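Long-range contacts in aminopentol aminotransferase (PDB 6HBV), which catalyses the pyridoxal-phosphate-dependent deamination of aminopentol, the hydrolysed form of fumonisin B1, to its 2-keto product, with pyruvate as the preferred amino acceptor: residues A[194-199]-A[232-237]; A[226-231]-A[253-258]. All coordinates share one frame; numbering follows the deposited sequence. Where two conformers were deposited one is given.

Interaction 1: A[194-199]-A[232-237]; sequences ATPFRH and VRAGFR. With PLP (pyridoxal-5'-phosphate), chain C; PMP (4'-deoxy-4'-aminopyridoxal-5'-phosphate), chain D.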
loop_
_atom_site.group_PDB
_atom_site.type_symbol
_atom_site.label_atom_id
_atom_site.label_comp_id
_atom_site.label_asym_id
_atom_site.label_seq_id
_atom_site.Cartn_x
_atom_site.Cartn_y
_atom_site.Cartn_z
ATOM N N ALA A 194 15.449 2.188 14.196
ATOM C CA ALA A 194 15.081 1.727 15.524
ATOM C C ALA A 194 13.580 1.907 15.715
ATOM O O ALA A 194 13.056 2.993 15.450
ATOM C CB ALA A 194 15.822 2.474 16.595
ATOM N N THR A 195 12.921 0.838 16.177
ATOM C CA THR A 195 11.600 0.956 16.799
ATOM C C THR A 195 11.791 1.671 18.126
ATOM O O THR A 195 12.843 1.549 18.783
ATOM C CB THR A 195 10.880 -0.393 16.865
ATOM O OG1 THR A 195 11.561 -1.250 17.778
ATOM C CG2 THR A 195 10.773 -1.004 15.491
ATOM N N PRO A 196 10.796 2.449 18.579
ATOM C CA PRO A 196 10.966 3.219 19.815
ATOM C C PRO A 196 10.978 2.398 21.114
ATOM O O PRO A 196 11.493 2.910 22.112
ATOM C CB PRO A 196 9.809 4.209 19.771
ATOM C CG PRO A 196 8.747 3.525 18.943
ATOM C CD PRO A 196 9.468 2.646 17.945
ATOM N N PHE A 197 10.426 1.167 21.097
ATOM C CA PHE A 197 10.686 0.143 22.114
ATOM C C PHE A 197 10.749 -1.197 21.401
ATOM O O PHE A 197 10.472 -1.280 20.193
ATOM C CB PHE A 197 9.681 0.185 23.273
ATOM C CG PHE A 197 8.208 -0.012 22.978
ATOM C CD1 PHE A 197 7.413 1.055 22.583
ATOM C CD2 PHE A 197 7.616 -1.261 23.105
ATOM C CE1 PHE A 197 6.057 0.880 22.318
ATOM C CE2 PHE A 197 6.265 -1.439 22.842
ATOM C CZ PHE A 197 5.486 -0.367 22.446
ATOM N N ARG A 198 11.116 -2.239 22.148
ATOM C CA ARG A 198 11.171 -3.593 21.617
ATOM C C ARG A 198 9.749 -4.156 21.640
ATOM O O ARG A 198 9.141 -4.375 22.715
ATOM C CB ARG A 198 12.145 -4.475 22.406
ATOM C CG ARG A 198 12.286 -5.884 21.847
ATOM C CD ARG A 198 13.038 -5.912 20.547
ATOM N NE ARG A 198 13.284 -7.265 20.083
ATOM C CZ ARG A 198 14.015 -7.553 19.027
ATOM N NH1 ARG A 198 14.400 -6.580 18.221
ATOM N NH2 ARG A 198 14.345 -8.807 18.801
ATOM N N HIS A 199 9.222 -4.374 20.438
ATOM C CA HIS A 199 7.843 -4.815 20.239
ATOM C C HIS A 199 7.780 -5.904 19.158
ATOM O O HIS A 199 7.467 -5.633 17.974
ATOM C CB HIS A 199 6.871 -3.628 20.085
ATOM C CG HIS A 199 7.140 -2.587 19.029
ATOM N ND1 HIS A 199 7.493 -2.889 17.724
ATOM C CD2 HIS A 199 7.089 -1.243 19.094
ATOM C CE1 HIS A 199 7.646 -1.755 17.053
ATOM N NE2 HIS A 199 7.407 -0.729 17.858
ATOM N N VAL A 232 5.649 3.192 13.218
ATOM C CA VAL A 232 4.440 2.690 12.582
ATOM C C VAL A 232 3.530 2.016 13.610
ATOM O O VAL A 232 2.282 2.160 13.543
ATOM C CB VAL A 232 4.761 1.781 11.378
ATOM C CG1 VAL A 232 3.536 1.057 10.887
ATOM C CG2 VAL A 232 5.369 2.554 10.229
ATOM N N ARG A 233 4.114 1.282 14.564
ATOM C CA ARG A 233 3.343 0.545 15.515
ATOM C C ARG A 233 2.976 1.356 16.766
ATOM O O ARG A 233 1.815 1.296 17.239
ATOM C CB ARG A 233 4.055 -0.737 15.935
ATOM C CG ARG A 233 3.084 -1.791 16.443
ATOM C CD ARG A 233 3.794 -3.029 16.980
ATOM N NE ARG A 233 4.490 -3.741 15.919
ATOM C CZ ARG A 233 4.908 -4.987 15.975
ATOM N NH1 ARG A 233 4.531 -5.766 16.985
ATOM N NH2 ARG A 233 5.707 -5.442 15.009
ATOM N N ALA A 234 3.952 2.096 17.293
ATOM C CA ALA A 234 3.803 2.793 18.607
ATOM C C ALA A 234 3.292 4.227 18.460
ATOM O O ALA A 234 2.832 4.803 19.441
ATOM C CB ALA A 234 5.132 2.811 19.300
ATOM N N GLY A 235 3.373 4.790 17.240
ATOM C CA GLY A 235 3.016 6.152 16.998
ATOM C C GLY A 235 1.626 6.471 17.532
ATOM O O GLY A 235 0.664 5.774 17.262
ATOM N N PHE A 236 1.569 7.552 18.307
ATOM C CA PHE A 236 0.380 8.112 18.897
ATOM C C PHE A 236 -0.176 7.275 20.060
ATOM O O PHE A 236 -1.229 7.666 20.630
ATOM C CB PHE A 236 -0.646 8.463 17.803
ATOM C CG PHE A 236 -0.152 9.536 16.869
ATOM C CD1 PHE A 236 0.342 10.742 17.351
ATOM C CD2 PHE A 236 -0.181 9.347 15.494
ATOM C CE1 PHE A 236 0.795 11.723 16.493
ATOM C CE2 PHE A 236 0.271 10.340 14.643
ATOM C CZ PHE A 236 0.758 11.526 15.132
ATOM N N ARG A 237 0.455 6.160 20.457
ATOM C CA ARG A 237 0.067 5.519 21.717
ATOM C C ARG A 237 1.155 5.720 22.792
ATOM O O ARG A 237 0.939 5.435 23.954
ATOM C CB ARG A 237 -0.241 4.034 21.559
ATOM C CG ARG A 237 -1.629 3.759 21.017
ATOM C CD ARG A 237 -1.865 2.259 20.945
ATOM N NE ARG A 237 -3.175 1.951 20.436
ATOM C CZ ARG A 237 -3.471 1.758 19.151
ATOM N NH1 ARG A 237 -2.544 1.932 18.219
ATOM N NH2 ARG A 237 -4.698 1.379 18.820
HETATM N N1 PLP C . 7.214 -1.179 10.953
HETATM C C2 PLP C . 6.642 -1.399 12.143
HETATM C C2A PLP C . 7.433 -1.143 13.403
HETATM C C3 PLP C . 5.255 -1.884 12.230
HETATM O O3 PLP C . 4.635 -2.121 13.407
HETATM C C4 PLP C . 4.510 -2.122 10.984
HETATM C C4A PLP C . 3.106 -2.611 11.046
HETATM C C5 PLP C . 5.251 -1.841 9.736
HETATM C C6 PLP C . 6.570 -1.383 9.783
HETATM C C5A PLP C . 4.644 -2.031 8.369
HETATM O O4P PLP C . 3.398 -1.335 8.197
HETATM P P PLP C . 2.459 -2.052 7.093
HETATM O O1P PLP C . 1.976 -3.309 7.702
HETATM O O2P PLP C . 3.348 -2.265 5.863
HETATM O O3P PLP C . 1.290 -1.136 6.836
HETATM N N1 PMP D . 6.989 -1.020 11.053
HETATM C C2 PMP D . 6.431 -1.512 12.172
HETATM C C2A PMP D . 7.016 -1.144 13.517
HETATM C C3 PMP D . 5.265 -2.398 12.097
HETATM O O3 PMP D . 4.682 -2.907 13.195
HETATM C C4 PMP D . 4.726 -2.730 10.763
HETATM C C4A PMP D . 3.531 -3.634 10.608
HETATM N N4A PMP D . 3.402 -4.593 11.689
HETATM C C5 PMP D . 5.413 -2.138 9.599
HETATM C C6 PMP D . 6.522 -1.303 9.803
HETATM C C5A PMP D . 4.921 -2.432 8.188
HETATM O O4P PMP D . 3.638 -1.816 7.975
HETATM P P PMP D . 2.620 -2.456 6.916
HETATM O O1P PMP D . 1.428 -1.539 7.058
HETATM O O2P PMP D . 3.290 -2.494 5.540
HETATM O O3P PMP D . 2.324 -3.815 7.396
HETATM O O HOH W 1 6.675 1.422 16.227
#

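Interaction 2: A[226-231]-A[253-258]; sequences LLVVDD and LSCWGK. With PLP (pyridoxal-5'-phosphate), chain C; PMP (4'-deoxy-4'-aminopyridoxal-5'-phosphate), chain D.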
loop_
_atom_site.group_PDB
_atom_site.type_symbol
_atom_site.label_atom_id
_atom_site.label_comp_id
_atom_site.label_asym_id
_atom_site.label_seq_id
_atom_site.Cartn_x
_atom_site.Cartn_y
_atom_site.Cartn_z
ATOM N N LEU A 226 21.629 8.870 8.821
ATOM C CA LEU A 226 20.331 9.302 9.318
ATOM C C LEU A 226 19.788 8.340 10.365
ATOM O O LEU A 226 19.796 7.100 10.166
ATOM C CB LEU A 226 19.309 9.394 8.188
ATOM C CG LEU A 226 19.678 10.321 7.043
ATOM C CD1 LEU A 226 18.520 10.464 6.064
ATOM C CD2 LEU A 226 20.154 11.663 7.542
ATOM N N LEU A 227 19.319 8.932 11.453
ATOM C CA LEU A 227 18.539 8.223 12.474
ATOM C C LEU A 227 17.062 8.149 12.057
ATOM O O LEU A 227 16.413 9.186 11.865
ATOM C CB LEU A 227 18.638 8.931 13.816
ATOM C CG LEU A 227 17.948 8.213 14.980
ATOM C CD1 LEU A 227 18.392 6.764 15.120
ATOM C CD2 LEU A 227 18.190 8.955 16.276
ATOM N N VAL A 228 16.565 6.920 11.930
ATOM C CA VAL A 228 15.186 6.643 11.524
ATOM C C VAL A 228 14.462 5.943 12.671
ATOM O O VAL A 228 14.826 4.811 13.025
ATOM C CB VAL A 228 15.145 5.800 10.249
ATOM C CG1 VAL A 228 13.725 5.664 9.726
ATOM C CG2 VAL A 228 16.091 6.337 9.165
ATOM N N VAL A 229 13.441 6.611 13.234
ATOM C CA VAL A 229 12.581 5.967 14.199
ATOM C C VAL A 229 11.368 5.411 13.451
ATOM O O VAL A 229 10.640 6.144 12.768
ATOM C CB VAL A 229 12.175 6.892 15.350
ATOM C CG1 VAL A 229 11.026 6.323 16.163
ATOM C CG2 VAL A 229 13.351 7.176 16.264
ATOM N N ASP A 230 11.155 4.107 13.584
ATOM C CA ASP A 230 10.010 3.451 12.964
ATOM C C ASP A 230 8.874 3.446 13.988
ATOM O O ASP A 230 8.823 2.570 14.844
ATOM C CB ASP A 230 10.358 2.059 12.490
ATOM C CG ASP A 230 9.191 1.330 11.864
ATOM O OD1 ASP A 230 8.072 1.915 11.859
ATOM O OD2 ASP A 230 9.423 0.206 11.405
ATOM N N ASP A 231 7.994 4.439 13.867
ATOM C CA ASP A 231 6.885 4.673 14.762
ATOM C C ASP A 231 5.573 4.129 14.170
ATOM O O ASP A 231 4.493 4.563 14.598
ATOM C CB ASP A 231 6.754 6.156 15.114
ATOM C CG ASP A 231 6.901 6.439 16.599
ATOM O OD1 ASP A 231 6.476 5.579 17.431
ATOM O OD2 ASP A 231 7.440 7.532 16.925
ATOM N N LEU A 253 14.506 11.049 10.456
ATOM C CA LEU A 253 13.311 10.549 9.763
ATOM C C LEU A 253 12.486 9.765 10.777
ATOM O O LEU A 253 13.033 9.073 11.650
ATOM C CB LEU A 253 13.653 9.605 8.602
ATOM C CG LEU A 253 14.571 10.124 7.502
ATOM C CD1 LEU A 253 14.832 9.042 6.482
ATOM C CD2 LEU A 253 14.011 11.353 6.797
ATOM N N SER A 254 11.168 9.866 10.669
ATOM C CA SER A 254 10.290 8.972 11.413
ATOM C C SER A 254 9.221 8.430 10.451
ATOM O O SER A 254 8.717 9.127 9.545
ATOM C CB SER A 254 9.704 9.609 12.633
ATOM O OG SER A 254 9.013 10.787 12.291
ATOM N N CYS A 255 8.884 7.160 10.667
ATOM C CA CYS A 255 7.890 6.450 9.827
ATOM C C CYS A 255 6.643 6.224 10.665
ATOM O O CYS A 255 6.728 5.823 11.844
ATOM C CB CYS A 255 8.416 5.103 9.349
ATOM S SG CYS A 255 9.989 5.157 8.451
ATOM N N TRP A 256 5.483 6.478 10.047
ATOM C CA TRP A 256 4.204 6.481 10.688
ATOM C C TRP A 256 3.204 5.711 9.824
ATOM O O TRP A 256 3.330 5.643 8.613
ATOM C CB TRP A 256 3.687 7.903 10.877
ATOM C CG TRP A 256 4.575 8.768 11.703
ATOM C CD1 TRP A 256 5.723 9.378 11.306
ATOM C CD2 TRP A 256 4.379 9.111 13.076
ATOM N NE1 TRP A 256 6.251 10.081 12.351
ATOM C CE2 TRP A 256 5.456 9.943 13.446
ATOM C CE3 TRP A 256 3.398 8.804 14.029
ATOM C CZ2 TRP A 256 5.575 10.464 14.730
ATOM C CZ3 TRP A 256 3.521 9.324 15.295
ATOM C CH2 TRP A 256 4.594 10.140 15.637
ATOM N N GLY A 257 2.207 5.139 10.497
ATOM C CA GLY A 257 1.182 4.356 9.814
ATOM C C GLY A 257 0.159 3.850 10.812
ATOM O O GLY A 257 0.041 4.407 11.932
ATOM N N LYS A 258 -0.553 2.815 10.365
ATOM C CA LYS A 258 -1.601 2.069 11.096
ATOM C C LYS A 258 -2.762 2.967 11.555
ATOM O O LYS A 258 -3.835 2.839 11.017
ATOM C CB LYS A 258 -0.971 1.237 12.221
ATOM C CG LYS A 258 -0.116 0.076 11.715
ATOM C CD LYS A 258 0.481 -0.815 12.783
ATOM C CE LYS A 258 0.912 -2.177 12.274
ATOM N NZ LYS A 258 2.380 -2.312 12.069
HETATM N N1 PLP C . 7.214 -1.179 10.953
HETATM C C2 PLP C . 6.642 -1.399 12.143
HETATM C C2A PLP C . 7.433 -1.143 13.403
HETATM C C3 PLP C . 5.255 -1.884 12.230
HETATM O O3 PLP C . 4.635 -2.121 13.407
HETATM C C4 PLP C . 4.510 -2.122 10.984
HETATM C C4A PLP C . 3.106 -2.611 11.046
HETATM C C5 PLP C . 5.251 -1.841 9.736
HETATM C C6 PLP C . 6.570 -1.383 9.783
HETATM C C5A PLP C . 4.644 -2.031 8.369
HETATM O O4P PLP C . 3.398 -1.335 8.197
HETATM P P PLP C . 2.459 -2.052 7.093
HETATM O O1P PLP C . 1.976 -3.309 7.702
HETATM O O2P PLP C . 3.348 -2.265 5.863
HETATM O O3P PLP C . 1.290 -1.136 6.836
HETATM N N1 PMP D . 6.989 -1.020 11.053
HETATM C C2 PMP D . 6.431 -1.512 12.172
HETATM C C2A PMP D . 7.016 -1.144 13.517
HETATM C C3 PMP D . 5.265 -2.398 12.097
HETATM O O3 PMP D . 4.682 -2.907 13.195
HETATM C C4 PMP D . 4.726 -2.730 10.763
HETATM C C4A PMP D . 3.531 -3.634 10.608
HETATM N N4A PMP D . 3.402 -4.593 11.689
HETATM C C5 PMP D . 5.413 -2.138 9.599
HETATM C C6 PMP D . 6.522 -1.303 9.803
HETATM C C5A PMP D . 4.921 -2.432 8.188
HETATM O O4P PMP D . 3.638 -1.816 7.975
HETATM P P PMP D . 2.620 -2.456 6.916
HETATM O O1P PMP D . 1.428 -1.539 7.058
HETATM O O2P PMP D . 3.290 -2.494 5.540
HETATM O O3P PMP D . 2.324 -3.815 7.396
HETATM O O HOH W 2 2.266 5.731 13.356
#

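Interaction 1: A[194-199]-A[232-237]
Arg233 passes across the imidazole of His199, its CD over one ring face 3.9 Å from the centroid in a CH-pi contact. Segments 194-199 and 232-237 continue beyond the C-terminal ends of parallel strands 189-194 and 226-230 in the large domain of this fold-type I, class-III aminotransferase, a worked case of loops at strand ends lining a cofactor site. The two side chains run antiparallel alongside one another, ring and guanidinium 24° apart, and the carbonyl oxygen of His199 sits over the guanidinium face, where no N-H points at it. A bend at chi3 (-66°) instead turns Arg233 NE onto the phenolic oxygen of the cofactor: NE to PLP O3 is 3.0 Å and nearly straight (168°), while NH1 goes to Asn377. Cut back to an alanine, this position would probably leave O3 without that donor, Asn377 without its mate and the imidazole with one face uncovered. Packing is equally close at Ala234, whose CB meets Pro196 CG at 3.7 Å and Phe197 CE1 at the same distance. Between these two close-packed places the contact is looser and wet: no direct hydrogen bond joins the segments, and one water spans them, hydrogen-bonded to His199 NE2 at 2.8 Å and accepting from Ala234 N at 3.0 Å. At the imidazole's far end, CE1 abuts the cofactor methyl, 3.7 Å from PLP C2A.

Interaction 2: A[226-231]-A[253-258]
Val229 joins its strand to the neighbouring one twice, its N donating to Leu253 O and its O accepting from Cys255 N at 2.9 Å. Strands 226-230 and 253-256 run parallel, 20° apart, inside the central seven-stranded sheet of the fold-type I large domain. Leu253 N to Leu227 O extends the pairing at one end, and a weak bond from Asp231 N to Cys255 O closes it at the other. Around this backbone shell, Leu226, Val228, Leu253 and Cys255 form an apolar patch: Leu253 CD1 touches both Leu226 CD1 and Val228 CG2 at 4.0 Å, and helix 118-133 packs on it through Leu128 and Ala125. Asp230 shares the face of Val228 and Leu253. With CG anti to its backbone N (chi1 179°), its carboxylate extends to the cofactor, OD2 lying 2.6 Å from PLP N1; OD2 also bonds to His146 and OD1 to the backbone N of Val232. Past the last bridge, Asp231 CB makes a CH-pi contact over the centre of the six-membered ring of Trp256, 4.2 Å from its centroid, while OD1 binds Ser243. The indole is fixed in turn by NE1, which donates to Ser254 OG, itself bonded to His108. Farther along, a water bridges Asp231 O and Gly257 N. The loop after the strand carries Lys258, bent at chi4 (102°), to the cofactor as the internal aldimine: NZ is bonded to PLP C4A at 1.3 Å.

In the fold
Interactions 1 and 2 sit side by side, their centres about 9 Å apart, and their segments alternate along the chain. Sheet pairing probably continues between them: Ala194 N lies 2.9 Å from Val228 O, and Ala194 O equally far from Asp230 N. Beyond the strand ends, Pro196 CG packs 3.4 Å from Asp231 OD1, and the rings of Phe236 and Trp256 meet. Both contacts converge on one cofactor site, modelled with PLP and PMP. Interaction 2 supplies Asp230 at the pyridine nitrogen and Lys258 at C4A; interaction 1 brings Arg233 to O3, the oxygen to which Lys258 NZ also donates, 2.6 Å away in PLP. Ser287 of the second subunit, with Gly118 and Ser119 of this chain, also hydrogen-bonds the cofactor.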